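Long-range contact in chlamydomonas reinhardtii THB1 (Chlamydomonas reinhardtii, PDB 6CII), which binds one heme group as a group I truncated hemoglobin, and is probably an oxygen-binding globin: residues E29-D34 and A94-S99. Residues are numbered along the deposited sequence; the frame is centred on the assembly and turned at random.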
ATOM      1  N   GLU A  29      -2.813   6.518   9.129  1.00  8.85           N
ATOM      2  CA  GLU A  29      -3.303   7.680   9.875  1.00  9.06           C
ATOM      3  C   GLU A  29      -3.941   8.707   8.945  1.00 10.93           C
ATOM      4  O   GLU A  29      -4.977   9.296   9.289  1.00  9.61           O
ATOM      5  CB  GLU A  29      -2.183   8.318  10.713  1.00  9.83           C
ATOM      6  CG  GLU A  29      -1.704   7.401  11.872  1.00 11.23           C
ATOM      7  CD  GLU A  29      -2.790   7.022  12.916  1.00 15.52           C
ATOM      8  OE1 GLU A  29      -3.899   7.564  12.893  1.00 17.62           O
ATOM      9  OE2 GLU A  29      -2.529   6.148  13.763  1.00 24.38           O
ATOM     10  N   ARG A  30      -3.356   8.919   7.754  1.00  7.57           N
ATOM     11  CA  ARG A  30      -3.972   9.809   6.766  1.00  7.57           C
ATOM     12  C   ARG A  30      -5.273   9.221   6.239  1.00  8.39           C
ATOM     13  O   ARG A  30      -6.238   9.945   6.000  1.00 11.20           O
ATOM     14  CB  ARG A  30      -3.016  10.054   5.588  1.00 10.04           C
ATOM     15  CG  ARG A  30      -1.697  10.683   5.966  1.00 10.35           C
ATOM     16  CD  ARG A  30      -0.753  10.723   4.764  1.00 11.95           C
ATOM     17  NE  ARG A  30      -1.313  11.474   3.635  1.00 12.20           N
ATOM     18  CZ  ARG A  30      -0.893  12.659   3.210  1.00 16.71           C
ATOM     19  NH1 ARG A  30       0.117  13.280   3.808  1.00 13.82           N
ATOM     20  NH2 ARG A  30      -1.487  13.227   2.163  1.00 11.78           N
ATOM     21  N   ILE A  31      -5.305   7.908   5.996  1.00  8.51           N
ATOM     22  CA  ILE A  31      -6.504   7.351   5.374  1.00  5.65           C
ATOM     23  C   ILE A  31      -7.694   7.444   6.321  1.00  9.04           C
ATOM     24  O   ILE A  31      -8.816   7.782   5.908  1.00 10.00           O
ATOM     25  CB  ILE A  31      -6.225   5.911   4.911  1.00 11.48           C
ATOM     26  CG1 ILE A  31      -5.429   5.978   3.601  1.00 14.39           C
ATOM     27  CG2 ILE A  31      -7.526   5.148   4.742  1.00 11.76           C
ATOM     28  CD1 ILE A  31      -4.821   4.648   3.120  1.00 15.94           C
ATOM     29  N   VAL A  32      -7.482   7.188   7.612  1.00 12.52           N
ATOM     30  CA  VAL A  32      -8.632   7.207   8.504  1.00  9.98           C
ATOM     31  C   VAL A  32      -9.073   8.623   8.804  1.00 11.97           C
ATOM     32  O   VAL A  32     -10.179   8.807   9.311  1.00 12.92           O
ATOM     33  CB  VAL A  32      -8.368   6.428   9.808  1.00 13.25           C
ATOM     34  CG1 VAL A  32      -7.996   4.998   9.500  1.00 13.43           C
ATOM     35  CG2 VAL A  32      -7.321   7.117  10.652  1.00 16.08           C
ATOM     36  N   ALA A  33      -8.240   9.620   8.491  1.00 10.74           N
ATOM     37  CA  ALA A  33      -8.619  11.020   8.625  1.00  9.92           C
ATOM     38  C   ALA A  33      -9.253  11.567   7.352  1.00 11.68           C
ATOM     39  O   ALA A  33      -9.731  12.702   7.361  1.00 12.58           O
ATOM     40  CB  ALA A  33      -7.402  11.888   8.995  1.00 10.85           C
ATOM     41  N   ASP A  34      -9.273  10.785   6.274  1.00  8.99           N
ATOM     42  CA  ASP A  34      -9.729  11.255   4.974  1.00  9.87           C
ATOM     43  C   ASP A  34     -11.204  10.898   4.835  1.00 10.24           C
ATOM     44  O   ASP A  34     -11.532   9.714   4.723  1.00 10.81           O
ATOM     45  CB  ASP A  34      -8.907  10.605   3.873  1.00 11.46           C
ATOM     46  CG  ASP A  34      -9.324  11.038   2.478  1.00 15.03           C
ATOM     47  OD1 ASP A  34     -10.470  11.520   2.296  1.00 11.99           O
ATOM     48  OD2 ASP A  34      -8.482  10.900   1.570  1.00 14.04           O
ATOM     49  N   ALA A  94      -3.245   5.925  -3.543  1.00 10.02           N
ATOM     50  CA  ALA A  94      -1.897   6.044  -4.079  1.00 14.62           C
ATOM     51  C   ALA A  94      -1.280   7.382  -3.720  1.00 14.31           C
ATOM     52  O   ALA A  94      -0.096   7.452  -3.359  1.00 14.03           O
ATOM     53  CB  ALA A  94      -1.931   5.860  -5.598  1.00 17.58           C
ATOM     54  N   ALA A  95      -2.079   8.455  -3.778  1.00 10.04           N
ATOM     55  CA  ALA A  95      -1.568   9.781  -3.466  1.00 12.48           C
ATOM     56  C   ALA A  95      -1.217   9.908  -1.988  1.00 14.75           C
ATOM     57  O   ALA A  95      -0.237  10.573  -1.635  1.00 13.34           O
ATOM     58  CB  ALA A  95      -2.598  10.838  -3.867  1.00 11.90           C
ATOM     59  N   HIS A  96      -1.989   9.266  -1.109  1.00 11.60           N
ATOM     60  CA  HIS A  96      -1.587   9.239   0.288  1.00  9.59           C
ATOM     61  C   HIS A  96      -0.247   8.554   0.459  1.00 12.61           C
ATOM     62  O   HIS A  96       0.562   8.977   1.287  1.00 10.92           O
ATOM     63  CB  HIS A  96      -2.623   8.523   1.144  1.00 11.81           C
ATOM     64  CG  HIS A  96      -3.798   9.368   1.482  1.00  9.61           C
ATOM     65  ND1 HIS A  96      -3.688  10.544   2.197  1.00 14.06           N
ATOM     66  CD2 HIS A  96      -5.116   9.191   1.237  1.00  9.32           C
ATOM     67  CE1 HIS A  96      -4.891  11.061   2.365  1.00 14.86           C
ATOM     68  NE2 HIS A  96      -5.775  10.258   1.793  1.00 10.63           N
ATOM     69  N   LEU A  97      -0.011   7.468  -0.268  1.00  9.78           N
ATOM     70  CA  LEU A  97       1.269   6.789  -0.110  1.00 11.48           C
ATOM     71  C   LEU A  97       2.395   7.631  -0.689  1.00 11.48           C
ATOM     72  O   LEU A  97       3.482   7.707  -0.113  1.00 10.80           O
ATOM     73  CB  LEU A  97       1.248   5.421  -0.771  1.00 11.67           C
ATOM     74  CG  LEU A  97       2.538   4.607  -0.588  1.00 15.23           C
ATOM     75  CD1 LEU A  97       2.854   4.390   0.902  1.00 15.65           C
ATOM     76  CD2 LEU A  97       2.481   3.258  -1.338  1.00 15.35           C
ATOM     77  N   ASP A  98       2.157   8.262  -1.828  1.00 11.11           N
ATOM     78  CA  ASP A  98       3.212   9.079  -2.416  1.00 13.19           C
ATOM     79  C   ASP A  98       3.582  10.213  -1.475  1.00 10.41           C
ATOM     80  O   ASP A  98       4.762  10.437  -1.196  1.00  9.48           O
ATOM     81  CB  ASP A  98       2.776   9.627  -3.769  1.00 10.65           C
ATOM     82  CG  ASP A  98       3.852  10.513  -4.388  1.00 17.21           C
ATOM     83  OD1 ASP A  98       4.762   9.982  -5.030  1.00 24.69           O
ATOM     84  OD2 ASP A  98       3.805  11.738  -4.197  1.00 23.66           O
ATOM     85  N   SER A  99       2.572  10.910  -0.939  1.00 13.83           N
ATOM     86  CA  SER A  99       2.817  11.999   0.011  1.00 11.81           C
ATOM     87  C   SER A  99       3.514  11.504   1.270  1.00 11.42           C
ATOM     88  O   SER A  99       4.362  12.206   1.835  1.00 10.76           O
ATOM     89  CB  SER A  99       1.494  12.673   0.376  1.00 13.33           C
ATOM     90  OG  SER A  99       1.003  13.424  -0.729  1.00 21.00           O
TER
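The imidazole of His96 reaches from helix 87-103 to Arg30 on helix 16-33 and to Asp34 further along the chain, which hold its two nitrogens. Arg30 gives NE-H to His96 ND1 at 2.9 Å, nearly straight at 170°. This donor lies close to the ring plane and the acceptor close to the guanidinium plane, although the two planes are turned 69° from each other; a second, weak bond runs from Arg30 NH2 to the same ND1. The arginine chain bends at chi3 (59°), which turns NE out of the line of an extended chain. At the other nitrogen, His96 NE2 donates to Asp34 OD2 over 2.8 Å, in the ring plane and on the oxygen's anti lone pair. The second oxygen, OD1, accepts from the backbone N of Gln36, so the carboxylate is tied to the backbone just beyond it as well.

Van der Waals contacts accompany this bridge. Ser99 CB sits over one face of the guanidinium, toward its rim, and comes within 3.5 Å of Arg30 NH2. Ile31 CG1 meets His96 CD2 at 4.0 Å, and Leu37 touches both side chains. The side chain of Ile31 is about 5 Å from the bound cyanide (nearest atoms), which is consistent with the contact lying on the outer side of the distal heme pocket of this 2-on-2 globin.

An alanine at His96 would probably leave Arg30 NE and Asp34 OD2 without their shared mate and open a gap beside Ile31. With ND1 accepting and NE2 donating, the ring is consistent with a neutral imidazole in the NE2-H form, its rotation held by in-plane bonds at both nitrogens as it bridges a cationic and an anionic side chain.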